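Outer membrane protein Omp121 (Bacteroides thetaiotaomicron, PDB 5FQ8) probably takes up a nutrient across the outer membrane as a TonB-dependent receptor, and binds metal ions including calcium. Local coordinates at residues Lys415-Leu423 with Asp496-Asn504; Asn470-Val478 with Phe527-Lys535. All coordinates share one frame; numbering follows the deposited sequence.

Interaction 1 of 2, residues Lys415-Leu423 with Asp496-Asn504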
# COMPACT_ATOMS: atom_id res chain seq x y z
N LYS B 415 -9.20 -1.50 -7.08
CA LYS B 415 -9.28 -0.46 -8.10
C LYS B 415 -7.92 -0.24 -8.73
O LYS B 415 -6.90 -0.30 -8.04
CB LYS B 415 -9.81 0.86 -7.54
CG LYS B 415 -10.60 0.74 -6.28
CD LYS B 415 -10.90 2.09 -5.71
CE LYS B 415 -11.37 1.98 -4.27
NZ LYS B 415 -12.64 1.21 -4.11
N GLY B 416 -7.89 0.01 -10.04
CA GLY B 416 -6.64 0.26 -10.73
C GLY B 416 -6.85 1.04 -12.01
O GLY B 416 -7.91 0.97 -12.63
N LYS B 417 -5.81 1.76 -12.41
CA LYS B 417 -5.79 2.51 -13.65
C LYS B 417 -4.38 2.49 -14.22
O LYS B 417 -3.41 2.48 -13.46
CB LYS B 417 -6.25 3.95 -13.44
CG LYS B 417 -5.48 4.77 -12.44
CD LYS B 417 -6.30 5.97 -12.04
CE LYS B 417 -5.47 7.04 -11.39
NZ LYS B 417 -4.52 7.67 -12.36
N PRO B 418 -4.24 2.51 -15.54
CA PRO B 418 -2.93 2.28 -16.15
C PRO B 418 -1.99 3.46 -16.01
O PRO B 418 -2.39 4.59 -15.71
CB PRO B 418 -3.26 2.04 -17.63
CG PRO B 418 -4.71 1.94 -17.72
CD PRO B 418 -5.27 2.69 -16.57
N ASN B 419 -0.72 3.17 -16.24
CA ASN B 419 0.31 4.19 -16.39
C ASN B 419 0.15 4.77 -17.78
O ASN B 419 0.86 4.41 -18.72
CB ASN B 419 1.69 3.60 -16.19
CG ASN B 419 2.75 4.64 -16.05
OD1 ASN B 419 2.82 5.58 -16.83
ND2 ASN B 419 3.56 4.51 -15.03
N LEU B 420 -0.82 5.68 -17.90
CA LEU B 420 -1.08 6.31 -19.19
C LEU B 420 0.13 7.09 -19.69
O LEU B 420 0.39 7.14 -20.90
CB LEU B 420 -2.30 7.22 -19.07
CG LEU B 420 -3.62 6.55 -18.70
CD1 LEU B 420 -4.62 7.61 -18.39
CD2 LEU B 420 -4.12 5.68 -19.82
N TYR B 421 0.90 7.69 -18.77
CA TYR B 421 2.07 8.45 -19.18
C TYR B 421 3.10 7.55 -19.85
O TYR B 421 3.58 7.86 -20.95
CB TYR B 421 2.69 9.16 -17.98
CG TYR B 421 3.81 10.10 -18.36
CD1 TYR B 421 3.55 11.40 -18.73
CD2 TYR B 421 5.13 9.68 -18.35
CE1 TYR B 421 4.55 12.26 -19.07
CE2 TYR B 421 6.14 10.54 -18.70
CZ TYR B 421 5.84 11.83 -19.06
OH TYR B 421 6.84 12.71 -19.41
N ALA B 422 3.44 6.43 -19.22
CA ALA B 422 4.45 5.56 -19.78
C ALA B 422 4.06 5.05 -21.15
O ALA B 422 4.89 4.94 -22.05
CB ALA B 422 4.71 4.39 -18.85
N LEU B 423 2.78 4.74 -21.33
CA LEU B 423 2.34 4.08 -22.54
C LEU B 423 2.19 5.03 -23.71
O LEU B 423 2.50 4.67 -24.85
CB LEU B 423 1.02 3.39 -22.30
CG LEU B 423 1.01 2.21 -21.37
CD1 LEU B 423 -0.43 1.85 -21.11
CD2 LEU B 423 1.71 1.10 -22.07
N ASP B 496 2.42 4.75 -9.59
CA ASP B 496 3.51 4.77 -10.55
C ASP B 496 3.94 3.33 -10.89
O ASP B 496 4.93 2.82 -10.39
CB ASP B 496 4.68 5.61 -10.01
CG ASP B 496 5.52 6.20 -11.10
OD1 ASP B 496 5.84 5.47 -12.06
OD2 ASP B 496 5.85 7.39 -10.99
N LEU B 497 3.15 2.71 -11.75
CA LEU B 497 3.29 1.28 -12.02
C LEU B 497 4.48 1.01 -12.92
O LEU B 497 4.71 1.72 -13.89
CB LEU B 497 2.01 0.74 -12.65
CG LEU B 497 0.77 1.04 -11.83
CD1 LEU B 497 -0.47 0.51 -12.51
CD2 LEU B 497 0.92 0.45 -10.44
N THR B 498 5.24 -0.03 -12.59
CA THR B 498 6.44 -0.31 -13.37
C THR B 498 6.08 -0.88 -14.73
O THR B 498 6.40 -0.30 -15.77
CB THR B 498 7.37 -1.25 -12.61
OG1 THR B 498 7.83 -0.61 -11.42
CG2 THR B 498 8.55 -1.58 -13.46
N ILE B 499 5.42 -2.04 -14.74
CA ILE B 499 4.75 -2.55 -15.93
C ILE B 499 3.42 -1.83 -16.04
O ILE B 499 2.62 -1.89 -15.10
CB ILE B 499 4.58 -4.08 -15.86
CG1 ILE B 499 5.91 -4.75 -16.09
CG2 ILE B 499 3.64 -4.55 -16.92
CD1 ILE B 499 5.99 -6.05 -15.50
N PRO B 500 3.15 -1.13 -17.14
CA PRO B 500 2.05 -0.16 -17.16
C PRO B 500 0.70 -0.74 -16.82
O PRO B 500 -0.10 -0.08 -16.15
CB PRO B 500 2.07 0.34 -18.60
CG PRO B 500 3.47 0.17 -19.03
CD PRO B 500 3.91 -1.11 -18.39
N THR B 501 0.43 -1.97 -17.22
CA THR B 501 -0.90 -2.53 -17.15
C THR B 501 -1.12 -3.45 -15.96
O THR B 501 -2.26 -3.61 -15.52
CB THR B 501 -1.18 -3.27 -18.46
OG1 THR B 501 -1.58 -2.32 -19.45
CG2 THR B 501 -2.24 -4.31 -18.31
N TRP B 502 -0.07 -4.00 -15.39
CA TRP B 502 -0.24 -4.97 -14.31
C TRP B 502 -0.67 -4.26 -13.03
O TRP B 502 -0.11 -3.23 -12.67
CB TRP B 502 1.06 -5.74 -14.09
CG TRP B 502 0.89 -6.92 -13.21
CD1 TRP B 502 -0.20 -7.71 -13.12
CD2 TRP B 502 1.84 -7.43 -12.27
NE1 TRP B 502 0.00 -8.69 -12.18
CE2 TRP B 502 1.25 -8.53 -11.65
CE3 TRP B 502 3.13 -7.06 -11.91
CZ2 TRP B 502 1.90 -9.27 -10.68
CZ3 TRP B 502 3.77 -7.79 -10.95
CH2 TRP B 502 3.16 -8.88 -10.35
N PHE B 503 -1.68 -4.81 -12.37
CA PHE B 503 -2.25 -4.20 -11.17
C PHE B 503 -1.86 -5.07 -9.98
O PHE B 503 -2.58 -6.00 -9.62
CB PHE B 503 -3.75 -4.05 -11.29
CG PHE B 503 -4.19 -3.06 -12.34
CD1 PHE B 503 -3.46 -1.93 -12.63
CD2 PHE B 503 -5.36 -3.28 -13.03
CE1 PHE B 503 -3.89 -1.04 -13.59
CE2 PHE B 503 -5.80 -2.39 -14.00
CZ PHE B 503 -5.06 -1.27 -14.28
N ASN B 504 -0.71 -4.77 -9.38
CA ASN B 504 -0.17 -5.56 -8.28
C ASN B 504 0.71 -4.67 -7.41
O ASN B 504 1.44 -3.83 -7.92
CB ASN B 504 0.63 -6.75 -8.80
CG ASN B 504 0.92 -7.77 -7.73
OD1 ASN B 504 1.80 -7.59 -6.90
ND2 ASN B 504 0.18 -8.86 -7.75
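Asn419 and Pro500 meet where a barrel strand runs into a short helix and packs on the loop after the next strand but one, in the loop region at one end of this TonB-dependent receptor's barrel. Asn419 is the N-cap of the helix starting at Leu420, and its amide works in two directions. Its CG lies anti to the backbone N (chi1 -168°); with the group so placed, Asn419 OD1 accepts from Ala422 N at 2.6 Å while Asn419 ND2 reaches across the contact to Leu497 O at 3.2 Å. That second bond meets a lone pair in the carbonyl plane but is bent, 137° at the hydrogen. The backbone joins in more weakly, Asn419 N giving a 3.3 Å bond to Pro500 O. With an alanine in its place, Ala422 N would probably lose its cap and Leu497 O this donor.

The tight part continues along the strand. Gly416 CA sits over one face of the Phe503 ring, 4.1 Å from its centroid and only 6° off the normal, a CH-pi contact, while Thr501 O sits over the opposite face. Leu497 CD1 closes in at the ring's edge, in its plane. Lys417 starts its side chain away from the loop, and its NZ forms a salt bridge with Glu443.

The loose side is at exposed Ala422, whose CB comes no nearer than 4.4 Å to Pro500 CG. Leu423, also touching Tyr370 of helix 368-374, packs closely on the same proline at this less buried end of the contact, its branched end laid obliquely across the ring: Leu423 CG stands 3.5 Å from Pro500 CB, and Leu423 CD2 is 3.6 Å from Pro500 CG.

Interaction 2 of 2, residues Asn470-Val478 with Phe527-Lys535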
# COMPACT_ATOMS: atom_id res chain seq x y z
N ASN B 470 -61.63 -10.66 33.25
CA ASN B 470 -62.94 -10.01 33.13
C ASN B 470 -63.06 -9.06 31.95
O ASN B 470 -63.34 -7.87 32.16
CB ASN B 470 -63.27 -9.23 34.41
CG ASN B 470 -63.03 -10.02 35.67
OD1 ASN B 470 -63.17 -11.24 35.70
ND2 ASN B 470 -62.65 -9.32 36.73
N ASP B 471 -62.84 -9.56 30.73
CA ASP B 471 -62.88 -8.79 29.48
C ASP B 471 -61.60 -8.02 29.24
O ASP B 471 -61.25 -7.75 28.09
CB ASP B 471 -64.06 -7.81 29.42
CG ASP B 471 -65.37 -8.46 29.71
OD1 ASP B 471 -65.73 -9.39 28.95
OD2 ASP B 471 -66.04 -8.03 30.66
N PHE B 472 -60.90 -7.64 30.30
CA PHE B 472 -59.61 -7.00 30.12
C PHE B 472 -58.61 -7.99 29.54
O PHE B 472 -58.87 -9.19 29.41
CB PHE B 472 -59.08 -6.45 31.43
CG PHE B 472 -59.80 -5.24 31.90
CD1 PHE B 472 -59.56 -4.02 31.31
CD2 PHE B 472 -60.69 -5.31 32.94
CE1 PHE B 472 -60.19 -2.89 31.75
CE2 PHE B 472 -61.34 -4.18 33.39
CZ PHE B 472 -61.10 -2.97 32.78
N ASN B 473 -57.45 -7.48 29.17
CA ASN B 473 -56.34 -8.33 28.78
C ASN B 473 -55.06 -7.61 29.12
O ASN B 473 -54.94 -6.40 28.89
CB ASN B 473 -56.39 -8.68 27.29
CG ASN B 473 -55.74 -10.01 26.99
OD1 ASN B 473 -54.88 -10.46 27.74
ND2 ASN B 473 -56.16 -10.64 25.90
N ILE B 474 -54.11 -8.35 29.68
CA ILE B 474 -52.84 -7.81 30.13
C ILE B 474 -51.74 -8.51 29.36
O ILE B 474 -51.74 -9.74 29.26
CB ILE B 474 -52.65 -8.00 31.64
CG1 ILE B 474 -53.90 -7.55 32.38
CG2 ILE B 474 -51.47 -7.23 32.14
CD1 ILE B 474 -53.81 -7.75 33.85
N ASN B 475 -50.81 -7.74 28.80
CA ASN B 475 -49.62 -8.31 28.18
C ASN B 475 -48.41 -7.49 28.59
O ASN B 475 -48.25 -6.35 28.15
CB ASN B 475 -49.75 -8.36 26.66
CG ASN B 475 -48.63 -9.16 26.01
OD1 ASN B 475 -47.46 -8.98 26.32
ND2 ASN B 475 -49.00 -10.07 25.12
N ALA B 476 -47.56 -8.07 29.43
CA ALA B 476 -46.33 -7.43 29.89
C ALA B 476 -45.13 -8.09 29.21
O ALA B 476 -45.17 -9.26 28.85
CB ALA B 476 -46.19 -7.53 31.41
N LEU B 477 -44.08 -7.30 29.03
CA LEU B 477 -42.83 -7.79 28.45
C LEU B 477 -41.68 -7.07 29.14
O LEU B 477 -41.64 -5.84 29.14
CB LEU B 477 -42.78 -7.54 26.94
CG LEU B 477 -41.94 -8.45 26.03
CD1 LEU B 477 -41.97 -7.94 24.61
CD2 LEU B 477 -40.52 -8.55 26.49
N VAL B 478 -40.77 -7.83 29.74
CA VAL B 478 -39.55 -7.31 30.35
C VAL B 478 -38.36 -7.94 29.63
O VAL B 478 -38.35 -9.16 29.41
CB VAL B 478 -39.51 -7.62 31.86
CG1 VAL B 478 -38.13 -7.44 32.37
CG2 VAL B 478 -40.43 -6.69 32.59
N PHE B 527 -35.61 -2.98 29.08
CA PHE B 527 -36.83 -2.37 28.57
C PHE B 527 -38.06 -3.12 29.05
O PHE B 527 -38.00 -4.30 29.41
CB PHE B 527 -36.83 -2.29 27.04
CG PHE B 527 -36.68 -3.61 26.37
CD1 PHE B 527 -35.43 -4.13 26.10
CD2 PHE B 527 -37.79 -4.33 25.99
CE1 PHE B 527 -35.28 -5.34 25.47
CE2 PHE B 527 -37.64 -5.54 25.36
CZ PHE B 527 -36.37 -6.05 25.10
N GLY B 528 -39.18 -2.41 29.04
CA GLY B 528 -40.47 -2.99 29.38
C GLY B 528 -41.57 -2.39 28.52
O GLY B 528 -41.50 -1.23 28.12
N GLN B 529 -42.59 -3.21 28.25
CA GLN B 529 -43.67 -2.82 27.35
C GLN B 529 -44.98 -3.39 27.87
O GLN B 529 -45.20 -4.60 27.81
CB GLN B 529 -43.38 -3.30 25.93
CG GLN B 529 -44.40 -2.91 24.93
CD GLN B 529 -43.89 -3.08 23.53
OE1 GLN B 529 -42.71 -2.95 23.28
NE2 GLN B 529 -44.79 -3.40 22.60
N PHE B 530 -45.85 -2.52 28.37
CA PHE B 530 -47.11 -2.94 28.98
C PHE B 530 -48.27 -2.72 28.02
O PHE B 530 -48.53 -1.59 27.61
CB PHE B 530 -47.37 -2.16 30.27
CG PHE B 530 -48.59 -2.60 31.01
CD1 PHE B 530 -48.64 -3.85 31.61
CD2 PHE B 530 -49.69 -1.77 31.12
CE1 PHE B 530 -49.76 -4.25 32.31
CE2 PHE B 530 -50.81 -2.17 31.82
CZ PHE B 530 -50.84 -3.41 32.41
N GLU B 531 -48.98 -3.80 27.70
CA GLU B 531 -50.13 -3.77 26.80
C GLU B 531 -51.41 -3.98 27.59
O GLU B 531 -51.61 -5.05 28.17
CB GLU B 531 -50.00 -4.84 25.72
CG GLU B 531 -51.22 -5.01 24.84
CD GLU B 531 -50.95 -4.61 23.41
OE1 GLU B 531 -49.76 -4.42 23.07
OE2 GLU B 531 -51.92 -4.48 22.63
N GLY B 532 -52.27 -2.96 27.62
CA GLY B 532 -53.59 -3.06 28.23
C GLY B 532 -54.67 -3.10 27.16
O GLY B 532 -54.59 -2.40 26.15
N SER B 533 -55.70 -3.91 27.40
CA SER B 533 -56.72 -4.19 26.40
C SER B 533 -58.08 -4.37 27.05
O SER B 533 -58.21 -5.10 28.04
CB SER B 533 -56.33 -5.44 25.61
OG SER B 533 -57.41 -5.90 24.82
N TRP B 534 -59.10 -3.71 26.51
CA TRP B 534 -60.49 -3.84 26.97
C TRP B 534 -61.39 -4.21 25.81
O TRP B 534 -61.74 -3.36 24.99
CB TRP B 534 -60.97 -2.55 27.63
CG TRP B 534 -62.28 -2.69 28.40
CD1 TRP B 534 -62.43 -3.02 29.71
CD2 TRP B 534 -63.61 -2.50 27.89
NE1 TRP B 534 -63.76 -3.05 30.05
CE2 TRP B 534 -64.51 -2.73 28.95
CE3 TRP B 534 -64.13 -2.16 26.64
CZ2 TRP B 534 -65.89 -2.64 28.80
CZ3 TRP B 534 -65.51 -2.07 26.49
CH2 TRP B 534 -66.36 -2.30 27.57
N LYS B 535 -61.78 -5.49 25.74
CA LYS B 535 -62.85 -5.95 24.85
C LYS B 535 -62.57 -5.62 23.39
O LYS B 535 -63.47 -5.26 22.64
CB LYS B 535 -64.21 -5.37 25.26
CG LYS B 535 -64.78 -5.92 26.56
CD LYS B 535 -66.25 -5.57 26.74
CE LYS B 535 -66.72 -5.85 28.16
NZ LYS B 535 -67.97 -5.11 28.49
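Two neighbouring antiparallel strands of the transmembrane barrel, 472-495 and 513-534, pair here near the end where each turns to its other neighbour; the axes of the short segments 472-478 and 527-534 come within 4.6 Å, their directions 168° from one another. Asn475 and Glu531 form a hydrogen-bonded pair with two good bonds: Asn475 N gives to Glu531 O at 2.9 Å, and Glu531 N returns the bond to Asn475 O at 2.7 Å. The bonds between Asn473 and Ser533 are weak.

The two faces differ. Phe472, Ile474, Ala476, Val478, Phe530 and Trp534 make an apolar outer surface. Phe530 has CG anti to its own N (chi1 -176°), which leans the ring across to the other strand, where Phe530 CE1 meets Ile474 CG2 at 3.4 Å and Ala476 CB lies near the ring's edge. Toward the strand ends, Trp534 directs an edge at the face of Phe472 in a T-shaped pair, planes at 69°, although the exact spacing of the two rings is doubtful. The other face is mostly polar, with Asn473, Asn475, Gln529, Glu531 and Ser533, and Leu477 as the apolar exception; Asn475 OD1 is taken by Asn464 of the preceding strand, and Leu477 and Gln529 touch Leu152 of the plug region.

At the end of the pairing, where Lys535 N gives a weak bond to Asp471 O, Lys535 stretches its chain past Asp471; Lys535 NZ stays 4.1 Å from Asp471 OD2, too far for a salt bridge but close enough that the charges probably attract. Apolar residues outside, mostly polar ones facing the plug, and aromatics near the strand ends are the pattern of an outer-membrane beta-barrel.

Both contacts draw on the same run of barrel strands, and their segments alternate along the chain: strand 472-495 begins in interaction 2 and leads out into the loop of interaction 1. They lie on opposite sides of the chain's centre, nearest atoms about 38 Å apart. Interaction 1 is partly buried and irregular, held by a capping amide, a glycine on a ring and a proline, with another copy of this protein and a different protein chain touching the same loop. Interaction 2 is a surface contact of regular strand pairing, its apolar side probably turned to lipid, and no other protein chain touches it.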